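Local coordinates for protein endonuclease and methylase LlaGI (Lactococcus lactis, PDB 5FFJ) that recognises a specific DNA sequence and, as a Type ISP restriction-modification enzyme, combines methyltransferase and helicase-like ATPase activities with DNA cleavage by a nuclease domain removed here, at residues A[1065-1069]-A[1159-1163]; A[1081-1085]-A[1133-1137]; A[1142-1148]-A[1199-1205]. All blocks are in the same frame, centred on the assembly; numbering follows the deposited sequence.

Contact 1: A[1065-1069]-A[1159-1163]. With nucleotides of chain C.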
loop_
_atom_site.group_PDB
_atom_site.type_symbol
_atom_site.label_atom_id
_atom_site.label_comp_id
_atom_site.label_asym_id
_atom_site.label_seq_id
_atom_site.Cartn_x
_atom_site.Cartn_y
_atom_site.Cartn_z
ATOM N N ARG A 1065 2.982 21.122 -4.111
ATOM C CA ARG A 1065 2.253 21.165 -2.842
ATOM C C ARG A 1065 0.976 21.992 -2.999
ATOM O O ARG A 1065 0.805 23.031 -2.361
ATOM C CB ARG A 1065 3.141 21.732 -1.725
ATOM C CG ARG A 1065 3.887 23.014 -2.080
ATOM C CD ARG A 1065 4.818 23.435 -0.950
ATOM N NE ARG A 1065 5.903 22.476 -0.731
ATOM C CZ ARG A 1065 7.113 22.551 -1.282
ATOM N NH1 ARG A 1065 7.424 23.546 -2.105
ATOM N NH2 ARG A 1065 8.020 21.622 -1.008
ATOM N N ASP A 1066 0.074 21.506 -3.850
ATOM C CA ASP A 1066 -1.130 22.246 -4.225
ATOM C C ASP A 1066 -2.051 22.538 -3.041
ATOM O O ASP A 1066 -2.599 23.636 -2.937
ATOM C CB ASP A 1066 -1.908 21.476 -5.302
ATOM C CG ASP A 1066 -1.238 21.531 -6.669
ATOM O OD1 ASP A 1066 -0.275 22.310 -6.844
ATOM O OD2 ASP A 1066 -1.686 20.799 -7.578
ATOM N N ALA A 1067 -2.229 21.562 -2.154
ATOM C CA ALA A 1067 -3.160 21.716 -1.038
ATOM C C ALA A 1067 -2.799 22.916 -0.165
ATOM O O ALA A 1067 -3.679 23.616 0.339
ATOM C CB ALA A 1067 -3.200 20.448 -0.197
ATOM N N TRP A 1068 -1.502 23.154 0.003
ATOM C CA TRP A 1068 -1.019 24.268 0.812
ATOM C C TRP A 1068 -0.983 25.564 0.014
ATOM O O TRP A 1068 -1.448 26.607 0.474
ATOM C CB TRP A 1068 0.382 23.973 1.351
ATOM C CG TRP A 1068 0.448 22.833 2.321
ATOM C CD1 TRP A 1068 0.606 21.510 2.025
ATOM C CD2 TRP A 1068 0.369 22.916 3.749
ATOM N NE1 TRP A 1068 0.627 20.765 3.180
ATOM C CE2 TRP A 1068 0.483 21.606 4.251
ATOM C CE3 TRP A 1068 0.209 23.974 4.648
ATOM C CZ2 TRP A 1068 0.442 21.325 5.616
ATOM C CZ3 TRP A 1068 0.171 23.692 6.001
ATOM C CH2 TRP A 1068 0.286 22.379 6.472
ATOM N N VAL A 1069 -0.435 25.479 -1.193
ATOM C CA VAL A 1069 -0.032 26.658 -1.949
ATOM C C VAL A 1069 -1.135 27.204 -2.866
ATOM O O VAL A 1069 -1.093 28.373 -3.256
ATOM C CB VAL A 1069 1.249 26.330 -2.772
ATOM C CG1 VAL A 1069 1.058 26.560 -4.269
ATOM C CG2 VAL A 1069 2.428 27.130 -2.249
ATOM N N PHE A 1159 10.470 29.966 -3.723
ATOM C CA PHE A 1159 10.508 29.176 -2.508
ATOM C C PHE A 1159 9.074 28.737 -2.228
ATOM O O PHE A 1159 8.179 29.568 -2.295
ATOM C CB PHE A 1159 11.065 30.018 -1.366
ATOM C CG PHE A 1159 11.712 29.229 -0.276
ATOM C CD1 PHE A 1159 11.014 28.247 0.404
ATOM C CD2 PHE A 1159 13.016 29.502 0.097
ATOM C CE1 PHE A 1159 11.614 27.541 1.425
ATOM C CE2 PHE A 1159 13.620 28.800 1.114
ATOM C CZ PHE A 1159 12.920 27.817 1.780
ATOM N N LEU A 1160 8.871 27.453 -1.922
ATOM C CA LEU A 1160 7.541 26.820 -1.744
ATOM C C LEU A 1160 6.848 26.458 -3.069
ATOM O O LEU A 1160 5.779 25.852 -3.040
ATOM C CB LEU A 1160 6.578 27.680 -0.902
ATOM C CG LEU A 1160 6.477 27.314 0.575
ATOM C CD1 LEU A 1160 7.758 27.685 1.292
ATOM C CD2 LEU A 1160 5.282 28.009 1.205
ATOM N N ASN A 1161 7.434 26.812 -4.213
ATOM C CA ASN A 1161 7.017 26.228 -5.502
ATOM C C ASN A 1161 8.189 25.501 -6.145
ATOM O O ASN A 1161 9.192 26.120 -6.500
ATOM C CB ASN A 1161 6.474 27.282 -6.476
ATOM C CG ASN A 1161 5.123 27.829 -6.059
ATOM O OD1 ASN A 1161 4.674 27.626 -4.931
ATOM N ND2 ASN A 1161 4.463 28.525 -6.977
ATOM N N GLU A 1162 8.062 24.185 -6.289
ATOM C CA GLU A 1162 9.146 23.359 -6.813
ATOM C C GLU A 1162 9.557 23.782 -8.225
ATOM O O GLU A 1162 10.739 23.765 -8.572
ATOM C CB GLU A 1162 8.735 21.887 -6.815
ATOM C CG GLU A 1162 9.882 20.918 -7.056
ATOM C CD GLU A 1162 10.795 20.769 -5.849
ATOM O OE1 GLU A 1162 10.439 21.270 -4.760
ATOM O OE2 GLU A 1162 11.871 20.147 -5.989
ATOM N N ASN A 1163 8.569 24.156 -9.033
ATOM C CA ASN A 1163 8.807 24.584 -10.408
ATOM C C ASN A 1163 7.910 25.751 -10.805
ATOM O O ASN A 1163 6.727 25.571 -11.087
ATOM C CB ASN A 1163 8.595 23.414 -11.372
ATOM C CG ASN A 1163 9.891 22.720 -11.740
ATOM O OD1 ASN A 1163 10.127 21.574 -11.356
ATOM N ND2 ASN A 1163 10.738 23.410 -12.498
ATOM P P DG C 16 0.816 17.959 -5.013
ATOM O OP1 DG C 16 0.593 18.346 -3.605
ATOM O OP2 DG C 16 1.071 19.008 -6.027
ATOM O "O5'" DG C 16 2.026 16.912 -5.065
ATOM C "C5'" DG C 16 2.101 16.015 -6.161
ATOM C "C4'" DG C 16 3.388 15.212 -6.166
ATOM O "O4'" DG C 16 3.478 14.517 -7.434
ATOM C "C3'" DG C 16 4.672 16.017 -6.130
ATOM O "O3'" DG C 16 5.785 15.168 -5.894
ATOM C "C2'" DG C 16 4.690 16.539 -7.544
ATOM C "C1'" DG C 16 4.346 15.254 -8.294
ATOM N N9 DG C 16 3.688 15.446 -9.577
ATOM C C8 DG C 16 2.829 16.453 -9.945
ATOM N N7 DG C 16 2.401 16.343 -11.175
ATOM C C5 DG C 16 3.017 15.188 -11.644
ATOM C C6 DG C 16 2.941 14.556 -12.907
ATOM O O6 DG C 16 2.290 14.903 -13.902
ATOM N N1 DG C 16 3.727 13.405 -12.953
ATOM C C2 DG C 16 4.488 12.931 -11.910
ATOM N N2 DG C 16 5.182 11.807 -12.133
ATOM N N3 DG C 16 4.565 13.513 -10.729
ATOM C C4 DG C 16 3.808 14.630 -10.668
ATOM P P DG C 15 -6.034 16.821 -8.179
ATOM O OP1 DG C 15 -6.634 17.359 -6.936
ATOM O OP2 DG C 15 -6.547 17.290 -9.486
ATOM O "O5'" DG C 15 -4.449 17.046 -8.176
ATOM C "C5'" DG C 15 -3.800 17.611 -7.035
ATOM C "C4'" DG C 15 -2.599 16.780 -6.630
ATOM O "O4'" DG C 15 -2.418 15.700 -7.593
ATOM C "C3'" DG C 15 -1.273 17.542 -6.598
ATOM O "O3'" DG C 15 -0.452 17.096 -5.501
ATOM C "C2'" DG C 15 -0.671 17.215 -7.960
ATOM C "C1'" DG C 15 -1.131 15.782 -8.174
ATOM N N9 DG C 15 -1.213 15.369 -9.582
ATOM C C8 DG C 15 -2.014 15.901 -10.565
ATOM N N7 DG C 15 -1.876 15.314 -11.725
ATOM C C5 DG C 15 -0.925 14.327 -11.497
ATOM C C6 DG C 15 -0.365 13.370 -12.383
ATOM O O6 DG C 15 -0.609 13.202 -13.587
ATOM N N1 DG C 15 0.566 12.559 -11.742
ATOM C C2 DG C 15 0.913 12.657 -10.415
ATOM N N2 DG C 15 1.829 11.787 -9.972
ATOM N N3 DG C 15 0.399 13.546 -9.577
ATOM C C4 DG C 15 -0.510 14.347 -10.184
ATOM P P DT C 18 11.400 10.183 -5.903
ATOM O OP1 DT C 18 11.344 8.705 -5.967
ATOM O OP2 DT C 18 11.764 10.835 -4.624
ATOM O "O5'" DT C 18 12.380 10.704 -7.057
ATOM C "C5'" DT C 18 12.210 10.221 -8.389
ATOM C "C4'" DT C 18 13.008 11.038 -9.386
ATOM O "O4'" DT C 18 12.280 12.251 -9.736
ATOM C "C3'" DT C 18 14.389 11.511 -8.896
ATOM O "O3'" DT C 18 15.390 11.163 -9.847
ATOM C "C2'" DT C 18 14.214 13.026 -8.776
ATOM C "C1'" DT C 18 13.228 13.275 -9.895
ATOM N N1 DT C 18 12.547 14.613 -9.885
ATOM C C2 DT C 18 12.268 15.223 -11.087
ATOM O O2 DT C 18 12.540 14.724 -12.163
ATOM N N3 DT C 18 11.649 16.438 -10.988
ATOM C C4 DT C 18 11.292 17.099 -9.830
ATOM O O4 DT C 18 10.737 18.195 -9.847
ATOM C C5 DT C 18 11.616 16.410 -8.600
ATOM C C7 DT C 18 11.279 17.026 -7.272
ATOM C C6 DT C 18 12.224 15.214 -8.686
#
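An arginine just ahead of a short helix can tie down a neighbouring loop while the backbone of the residue that follows it holds a DNA phosphate, and the pairing of 1065-1069 with 1159-1163 is a worked case. Arg1065 occupies the N-cap position. With chi1 in p, chi2 in t and chi3 in p, its side chain runs out from the helix start and then bends, so that the guanidinium meets the loop edge-on. There Arg1065 NH1 donates to Leu1160 O at 3.0 Å, an almost straight bond. The rest of the head group is held by a third segment: NE reaches Ser1119 O and NH2 reaches Ser1121 OG. That same serine hydroxyl binds Glu1162 OE1, which lies 4.5 Å from Arg1065 NH2, too far for a salt bridge.

Leu1160 has a positive phi of 80°, and its carbonyl lies between two side chains of the helical segment, since Val1069 CG2 packs 3.7 Å from Leu1160 O. The same Val1069 CG2 lies 4.4 Å from Leu1160 CB. Trp1068, in m, sends its indole away from the loop.

On the DNA side, Asp1066 N donates to OP1 of DG16 of chain C at 3.2 Å, a backbone grip on phosphate at the helix N-terminus, while Glu1162 OE2 comes within 3.4 Å of the methyl C7 of DT18 of chain C. Around this joint, helix 1074-1096 meets Arg1065, Trp1068 and Leu1160, strand 1150-1155 backs Val1069 and Asn1161, and helix 1122-1129 touches Arg1065 and Glu1162.

Contact 2: A[1081-1085]-A[1133-1137]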
loop_
_atom_site.group_PDB
_atom_site.type_symbol
_atom_site.label_atom_id
_atom_site.label_comp_id
_atom_site.label_asym_id
_atom_site.label_seq_id
_atom_site.Cartn_x
_atom_site.Cartn_y
_atom_site.Cartn_z
ATOM N N VAL A 1081 -0.455 29.001 3.886
ATOM C CA VAL A 1081 0.957 29.193 3.563
ATOM C C VAL A 1081 1.749 29.634 4.793
ATOM O O VAL A 1081 2.886 29.212 4.993
ATOM C CB VAL A 1081 1.135 30.230 2.431
ATOM C CG1 VAL A 1081 2.580 30.725 2.356
ATOM C CG2 VAL A 1081 0.710 29.633 1.097
ATOM N N GLN A 1082 1.143 30.488 5.613
ATOM C CA GLN A 1082 1.805 30.997 6.809
ATOM C C GLN A 1082 2.033 29.898 7.847
ATOM O O GLN A 1082 3.075 29.873 8.499
ATOM C CB GLN A 1082 0.996 32.143 7.420
ATOM C CG GLN A 1082 1.179 33.473 6.694
ATOM C CD GLN A 1082 0.300 34.576 7.251
ATOM O OE1 GLN A 1082 0.717 35.331 8.130
ATOM N NE2 GLN A 1082 -0.921 34.678 6.738
ATOM N N ILE A 1083 1.064 28.999 8.002
ATOM C CA ILE A 1083 1.232 27.843 8.881
ATOM C C ILE A 1083 2.486 27.067 8.497
ATOM O O ILE A 1083 3.370 26.847 9.324
ATOM C CB ILE A 1083 0.012 26.893 8.829
ATOM C CG1 ILE A 1083 -1.077 27.350 9.801
ATOM C CG2 ILE A 1083 0.408 25.457 9.194
ATOM C CD1 ILE A 1083 -1.732 28.662 9.442
ATOM N N MET A 1084 2.551 26.650 7.236
ATOM C CA MET A 1084 3.669 25.852 6.748
ATOM C C MET A 1084 4.992 26.606 6.834
ATOM O O MET A 1084 6.009 26.031 7.224
ATOM C CB MET A 1084 3.415 25.412 5.307
ATOM C CG MET A 1084 4.532 24.571 4.712
ATOM S SD MET A 1084 4.083 23.860 3.118
ATOM C CE MET A 1084 5.677 23.283 2.545
ATOM N N ILE A 1085 4.985 27.886 6.471
ATOM C CA ILE A 1085 6.199 28.692 6.540
ATOM C C ILE A 1085 6.675 28.806 7.986
ATOM O O ILE A 1085 7.877 28.790 8.248
ATOM C CB ILE A 1085 5.986 30.098 5.939
ATOM C CG1 ILE A 1085 5.910 30.000 4.413
ATOM C CG2 ILE A 1085 7.126 31.043 6.342
ATOM C CD1 ILE A 1085 5.678 31.318 3.700
ATOM N N LYS A 1133 15.609 30.283 5.778
ATOM C CA LYS A 1133 14.268 30.672 6.185
ATOM C C LYS A 1133 13.598 31.486 5.085
ATOM O O LYS A 1133 14.251 31.887 4.119
ATOM C CB LYS A 1133 14.313 31.479 7.482
ATOM C CG LYS A 1133 14.768 30.696 8.703
ATOM C CD LYS A 1133 14.387 31.441 9.971
ATOM C CE LYS A 1133 14.814 30.708 11.226
ATOM N NZ LYS A 1133 14.324 31.421 12.439
ATOM N N THR A 1134 12.298 31.722 5.237
ATOM C CA THR A 1134 11.551 32.546 4.296
ATOM C C THR A 1134 10.657 33.565 4.973
ATOM O O THR A 1134 10.265 33.402 6.130
ATOM C CB THR A 1134 10.651 31.700 3.388
ATOM O OG1 THR A 1134 9.798 30.880 4.194
ATOM C CG2 THR A 1134 11.469 30.831 2.509
ATOM N N GLN A 1135 10.331 34.612 4.225
ATOM C CA GLN A 1135 9.276 35.529 4.604
ATOM C C GLN A 1135 8.030 35.186 3.804
ATOM O O GLN A 1135 8.122 34.769 2.648
ATOM C CB GLN A 1135 9.688 36.981 4.351
ATOM C CG GLN A 1135 10.642 37.563 5.385
ATOM C CD GLN A 1135 10.741 39.074 5.283
ATOM O OE1 GLN A 1135 10.317 39.667 4.290
ATOM N NE2 GLN A 1135 11.295 39.708 6.311
ATOM N N PHE A 1136 6.867 35.345 4.425
ATOM C CA PHE A 1136 5.609 35.215 3.707
ATOM C C PHE A 1136 5.287 36.526 3.003
ATOM O O PHE A 1136 5.077 37.554 3.649
ATOM C CB PHE A 1136 4.470 34.828 4.648
ATOM C CG PHE A 1136 3.109 35.100 4.079
ATOM C CD1 PHE A 1136 2.582 34.291 3.086
ATOM C CD2 PHE A 1136 2.362 36.174 4.529
ATOM C CE1 PHE A 1136 1.330 34.547 2.557
ATOM C CE2 PHE A 1136 1.111 36.434 4.005
ATOM C CZ PHE A 1136 0.595 35.621 3.017
ATOM N N SER A 1137 5.260 36.480 1.675
ATOM C CA SER A 1137 4.959 37.653 0.863
ATOM C C SER A 1137 3.521 37.591 0.360
ATOM O O SER A 1137 3.222 36.876 -0.595
ATOM C CB SER A 1137 5.928 37.752 -0.318
ATOM O OG SER A 1137 7.266 37.548 0.101
#
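Residues 1081-1085 form one turn within helix 1074-1096, marked by the bond from Ile1085 N to Val1081 O at 2.9 Å, whereas 1133-1137 is an extended piece of loop without regular structure. The two run past each other in opposite senses: Gln1082 CA lies 6.5 Å from Phe1136 CA, and Ile1085 CA lies 7.0 Å from Thr1134 CA. In the loop, Thr1134 and Phe1136 direct CA-to-CB toward the helix, and Gln1135 between them directs it away, the alternation expected of an extended chain.

Phe1136 is the main side chain from the loop. Gln1082 CG sits over its ring face in a CH-pi contact, 3.7 Å from the centroid of the Phe1136 ring, while the amide NE2 of Gln1082 turns back to Ser1078 O on its own helix. Val1081 CG1 approaches Phe1136 CD1 at 3.6 Å, and Ile1085 CD1 lies at the ring edge, 3.8 Å from Phe1136 CB. Farther along, Ile1085 CG2 meets Thr1134 OG1 at 3.4 Å.

Such an arrangement is ordinary helix-to-loop packing. Within the C-terminal specificity domain it lays the connection between helix 1122-1129 and strand 1141-1147 along helix 1074-1096, about 9 Å from the DNA at the nearest atoms.

Contact 3: A[1142-1148]-A[1199-1205]. With nucleotides of chain C; nucleotides of chain B.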
loop_
_atom_site.group_PDB
_atom_site.type_symbol
_atom_site.label_atom_id
_atom_site.label_comp_id
_atom_site.label_asym_id
_atom_site.label_seq_id
_atom_site.Cartn_x
_atom_site.Cartn_y
_atom_site.Cartn_z
ATOM N N MET A 1142 -1.678 35.177 -6.144
ATOM C CA MET A 1142 -2.247 35.634 -7.408
ATOM C C MET A 1142 -3.236 34.631 -7.982
ATOM O O MET A 1142 -3.398 33.529 -7.455
ATOM C CB MET A 1142 -1.134 35.899 -8.421
ATOM C CG MET A 1142 -0.158 34.748 -8.594
ATOM S SD MET A 1142 1.226 35.203 -9.658
ATOM C CE MET A 1142 0.411 35.341 -11.244
ATOM N N LEU A 1143 -3.897 35.029 -9.063
ATOM C CA LEU A 1143 -4.855 34.170 -9.744
ATOM C C LEU A 1143 -4.163 33.331 -10.805
ATOM O O LEU A 1143 -3.214 33.781 -11.448
ATOM C CB LEU A 1143 -5.964 35.006 -10.382
ATOM C CG LEU A 1143 -7.018 35.547 -9.420
ATOM C CD1 LEU A 1143 -7.772 36.689 -10.067
ATOM C CD2 LEU A 1143 -7.972 34.438 -9.008
ATOM N N ALA A 1144 -4.650 32.109 -10.986
ATOM C CA ALA A 1144 -4.086 31.202 -11.974
ATOM C C ALA A 1144 -5.122 30.181 -12.430
ATOM O O ALA A 1144 -6.032 29.833 -11.679
ATOM C CB ALA A 1144 -2.866 30.498 -11.402
ATOM N N MET A 1145 -4.982 29.718 -13.669
ATOM C CA MET A 1145 -5.784 28.610 -14.172
ATOM C C MET A 1145 -5.253 27.290 -13.637
ATOM O O MET A 1145 -4.200 26.818 -14.066
ATOM C CB MET A 1145 -5.783 28.579 -15.701
ATOM C CG MET A 1145 -6.891 29.388 -16.349
ATOM S SD MET A 1145 -8.531 28.764 -15.936
ATOM C CE MET A 1145 -9.566 29.829 -16.931
ATOM N N TYR A 1146 -5.983 26.699 -12.701
ATOM C CA TYR A 1146 -5.599 25.420 -12.126
ATOM C C TYR A 1146 -6.081 24.278 -13.018
ATOM O O TYR A 1146 -5.354 23.314 -13.259
ATOM C CB TYR A 1146 -6.169 25.288 -10.715
ATOM C CG TYR A 1146 -5.704 24.061 -9.972
ATOM C CD1 TYR A 1146 -4.377 23.920 -9.591
ATOM C CD2 TYR A 1146 -6.595 23.050 -9.638
ATOM C CE1 TYR A 1146 -3.948 22.802 -8.905
ATOM C CE2 TYR A 1146 -6.175 21.930 -8.953
ATOM C CZ TYR A 1146 -4.852 21.811 -8.589
ATOM O OH TYR A 1146 -4.429 20.696 -7.907
ATOM N N ARG A 1147 -7.311 24.407 -13.507
ATOM C CA ARG A 1147 -7.914 23.420 -14.392
ATOM C C ARG A 1147 -8.744 24.160 -15.436
ATOM O O ARG A 1147 -9.017 25.347 -15.270
ATOM C CB ARG A 1147 -8.768 22.436 -13.589
ATOM C CG ARG A 1147 -7.983 21.576 -12.619
ATOM C CD ARG A 1147 -6.975 20.677 -13.318
ATOM N NE ARG A 1147 -5.678 20.710 -12.643
ATOM C CZ ARG A 1147 -5.279 19.834 -11.724
ATOM N NH1 ARG A 1147 -6.064 18.828 -11.354
ATOM N NH2 ARG A 1147 -4.082 19.962 -11.175
ATOM N N PRO A 1148 -9.140 23.477 -16.523
ATOM C CA PRO A 1148 -9.824 24.261 -17.559
ATOM C C PRO A 1148 -11.128 24.883 -17.049
ATOM O O PRO A 1148 -11.947 24.190 -16.447
ATOM C CB PRO A 1148 -10.084 23.239 -18.675
ATOM C CG PRO A 1148 -9.932 21.910 -18.058
ATOM C CD PRO A 1148 -9.062 22.043 -16.855
ATOM N N TYR A 1199 -4.533 34.050 -17.540
ATOM C CA TYR A 1199 -3.808 33.968 -16.277
ATOM C C TYR A 1199 -2.705 32.917 -16.323
ATOM O O TYR A 1199 -2.596 32.152 -17.281
ATOM C CB TYR A 1199 -4.774 33.641 -15.136
ATOM C CG TYR A 1199 -5.879 34.656 -14.950
ATOM C CD1 TYR A 1199 -6.977 34.682 -15.800
ATOM C CD2 TYR A 1199 -5.831 35.580 -13.914
ATOM C CE1 TYR A 1199 -7.990 35.606 -15.632
ATOM C CE2 TYR A 1199 -6.842 36.504 -13.735
ATOM C CZ TYR A 1199 -7.919 36.513 -14.598
ATOM O OH TYR A 1199 -8.927 37.432 -14.425
ATOM N N LEU A 1200 -1.888 32.893 -15.275
ATOM C CA LEU A 1200 -0.895 31.847 -15.085
ATOM C C LEU A 1200 -1.593 30.488 -15.090
ATOM O O LEU A 1200 -2.694 30.357 -14.558
ATOM C CB LEU A 1200 -0.142 32.078 -13.774
ATOM C CG LEU A 1200 1.072 31.207 -13.462
ATOM C CD1 LEU A 1200 2.026 31.994 -12.588
ATOM C CD2 LEU A 1200 0.669 29.918 -12.767
ATOM N N SER A 1201 -0.958 29.483 -15.689
ATOM C CA SER A 1201 -1.598 28.182 -15.879
ATOM C C SER A 1201 -0.828 27.043 -15.220
ATOM O O SER A 1201 0.396 26.954 -15.328
ATOM C CB SER A 1201 -1.764 27.891 -17.373
ATOM O OG SER A 1201 -2.673 28.803 -17.965
ATOM N N ASP A 1202 -1.562 26.174 -14.532
ATOM C CA ASP A 1202 -0.978 24.983 -13.935
ATOM C C ASP A 1202 -0.529 24.049 -15.041
ATOM O O ASP A 1202 -0.864 24.250 -16.209
ATOM C CB ASP A 1202 -1.979 24.271 -13.021
ATOM C CG ASP A 1202 -1.314 23.270 -12.086
ATOM O OD1 ASP A 1202 -0.370 23.659 -11.366
ATOM O OD2 ASP A 1202 -1.730 22.092 -12.076
ATOM N N MET A 1203 0.223 23.020 -14.674
ATOM C CA MET A 1203 0.652 22.027 -15.642
ATOM C C MET A 1203 -0.523 21.154 -16.055
ATOM O O MET A 1203 -0.531 20.586 -17.145
ATOM C CB MET A 1203 1.775 21.169 -15.060
ATOM C CG MET A 1203 2.397 20.178 -16.032
ATOM S SD MET A 1203 3.220 18.848 -15.157
ATOM C CE MET A 1203 4.916 19.172 -15.577
ATOM N N HIS A 1204 -1.520 21.054 -15.186
ATOM C CA HIS A 1204 -2.606 20.118 -15.414
ATOM C C HIS A 1204 -3.869 20.810 -15.913
ATOM O O HIS A 1204 -4.973 20.282 -15.775
ATOM C CB HIS A 1204 -2.878 19.337 -14.132
ATOM C CG HIS A 1204 -1.713 18.505 -13.690
ATOM N ND1 HIS A 1204 -1.153 17.530 -14.489
ATOM C CD2 HIS A 1204 -0.988 18.518 -12.548
ATOM C CE1 HIS A 1204 -0.140 16.970 -13.850
ATOM N NE2 HIS A 1204 -0.018 17.551 -12.670
ATOM N N VAL A 1205 -3.701 21.983 -16.519
ATOM C CA VAL A 1205 -4.814 22.649 -17.184
ATOM C C VAL A 1205 -5.283 21.778 -18.344
ATOM O O VAL A 1205 -6.468 21.742 -18.670
ATOM C CB VAL A 1205 -4.432 24.053 -17.705
ATOM C CG1 VAL A 1205 -4.186 25.001 -16.544
ATOM C CG2 VAL A 1205 -3.211 23.981 -18.623
ATOM P P DG C 15 -6.034 16.821 -8.179
ATOM O OP1 DG C 15 -6.634 17.359 -6.936
ATOM O OP2 DG C 15 -6.547 17.290 -9.486
ATOM O "O5'" DG C 15 -4.449 17.046 -8.176
ATOM C "C5'" DG C 15 -3.800 17.611 -7.035
ATOM C "C4'" DG C 15 -2.599 16.780 -6.630
ATOM O "O4'" DG C 15 -2.418 15.700 -7.593
ATOM C "C3'" DG C 15 -1.273 17.542 -6.598
ATOM O "O3'" DG C 15 -0.452 17.096 -5.501
ATOM C "C2'" DG C 15 -0.671 17.215 -7.960
ATOM C "C1'" DG C 15 -1.131 15.782 -8.174
ATOM N N9 DG C 15 -1.213 15.369 -9.582
ATOM C C8 DG C 15 -2.014 15.901 -10.565
ATOM N N7 DG C 15 -1.876 15.314 -11.725
ATOM C C5 DG C 15 -0.925 14.327 -11.497
ATOM C C6 DG C 15 -0.365 13.370 -12.383
ATOM O O6 DG C 15 -0.609 13.202 -13.587
ATOM N N1 DG C 15 0.566 12.559 -11.742
ATOM C C2 DG C 15 0.913 12.657 -10.415
ATOM N N2 DG C 15 1.829 11.787 -9.972
ATOM N N3 DG C 15 0.399 13.546 -9.577
ATOM C C4 DG C 15 -0.510 14.347 -10.184
ATOM P P DG C 16 0.816 17.959 -5.013
ATOM O OP1 DG C 16 0.593 18.346 -3.605
ATOM O OP2 DG C 16 1.071 19.008 -6.027
ATOM O "O5'" DG C 16 2.026 16.912 -5.065
ATOM C "C5'" DG C 16 2.101 16.015 -6.161
ATOM C "C4'" DG C 16 3.388 15.212 -6.166
ATOM O "O4'" DG C 16 3.478 14.517 -7.434
ATOM C "C3'" DG C 16 4.672 16.017 -6.130
ATOM O "O3'" DG C 16 5.785 15.168 -5.894
ATOM C "C2'" DG C 16 4.690 16.539 -7.544
ATOM C "C1'" DG C 16 4.346 15.254 -8.294
ATOM N N9 DG C 16 3.688 15.446 -9.577
ATOM C C8 DG C 16 2.829 16.453 -9.945
ATOM N N7 DG C 16 2.401 16.343 -11.175
ATOM C C5 DG C 16 3.017 15.188 -11.644
ATOM C C6 DG C 16 2.941 14.556 -12.907
ATOM O O6 DG C 16 2.290 14.903 -13.902
ATOM N N1 DG C 16 3.727 13.405 -12.953
ATOM C C2 DG C 16 4.488 12.931 -11.910
ATOM N N2 DG C 16 5.182 11.807 -12.133
ATOM N N3 DG C 16 4.565 13.513 -10.729
ATOM C C4 DG C 16 3.808 14.630 -10.668
ATOM P P DT B 8 9.422 14.768 -22.422
ATOM O OP1 DT B 8 10.167 14.141 -23.537
ATOM O OP2 DT B 8 8.377 15.771 -22.727
ATOM O "O5'" DT B 8 8.748 13.620 -21.533
ATOM C "C5'" DT B 8 9.568 12.728 -20.767
ATOM C "C4'" DT B 8 8.726 11.870 -19.835
ATOM O "O4'" DT B 8 8.689 12.483 -18.505
ATOM C "C3'" DT B 8 7.263 11.720 -20.238
ATOM O "O3'" DT B 8 6.742 10.463 -19.808
ATOM C "C2'" DT B 8 6.629 12.886 -19.500
ATOM C "C1'" DT B 8 7.343 12.782 -18.164
ATOM N N1 DT B 8 7.304 14.027 -17.300
ATOM C C2 DT B 8 7.476 13.898 -15.938
ATOM O O2 DT B 8 7.660 12.830 -15.384
ATOM N N3 DT B 8 7.433 15.072 -15.240
ATOM C C4 DT B 8 7.234 16.334 -15.744
ATOM O O4 DT B 8 7.213 17.319 -15.022
ATOM C C5 DT B 8 7.050 16.407 -17.178
ATOM C C7 DT B 8 6.818 17.732 -17.855
ATOM C C6 DT B 8 7.094 15.264 -17.878
#
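Apolar side chains fill the middle of this strand pairing: Met1142 CE lies 4.0 Å from Leu1200 CD1 and Ala1144 CB 3.8 Å from Leu1200 CD2, with Leu1154 of the next strand also against Leu1200. Across the sheet, Met1145 CB meets Val1205 CG1 at 4.0 Å. Leu1143 CB packs on Tyr1199 CD2 at 3.6 Å.

The backbones run parallel, with Met1145 bridged to Ser1201: Met1145 N donates to Leu1200 O at 2.5 Å, and Asp1202 N to Met1145 O at 2.8 Å. This puts 1200-1201 at the border of a mixed four-stranded sheet in the specificity domain. Tyr1146 and Arg1147, both facing Thr1150, then form a classic beta bulge.

Beyond it, Asp1202 OD2 accepts from His1204 N at 3.3 Å, an Asx turn, and salt-bridges Arg1147 NH2 at 3.3 Å. On DNA chain C, Arg1147 NH1 makes a very short 2.5 Å bond to DG15 OP2, while His1204 NE2 donates to DG16 N7 at 3.1 Å, a base contact consistent with sequence reading.

The three contacts illustrate how chemistry follows position within one DNA-reading domain. Contacts 1 and 3 are buried and reach the same strand of DNA, whereas contact 2 is partly exposed, stands back from it and relies on apolar and CH-pi packing. Contacts 1 and 2 share a wall: Trp1068 CE3 meets Met1084 CB at 3.6 Å, and Phe1159 CD2 meets Thr1134 CG2 at 3.2 Å. Contacts 1 and 3 alternate along the chain and are joined by a probable hydrogen bond between Asp1066 OD2 and Tyr1146 OH at 2.8 Å. Contact 3 alone pairs strands, and only there does a salt bridge join the two segments; contacts 2 and 3 do not touch.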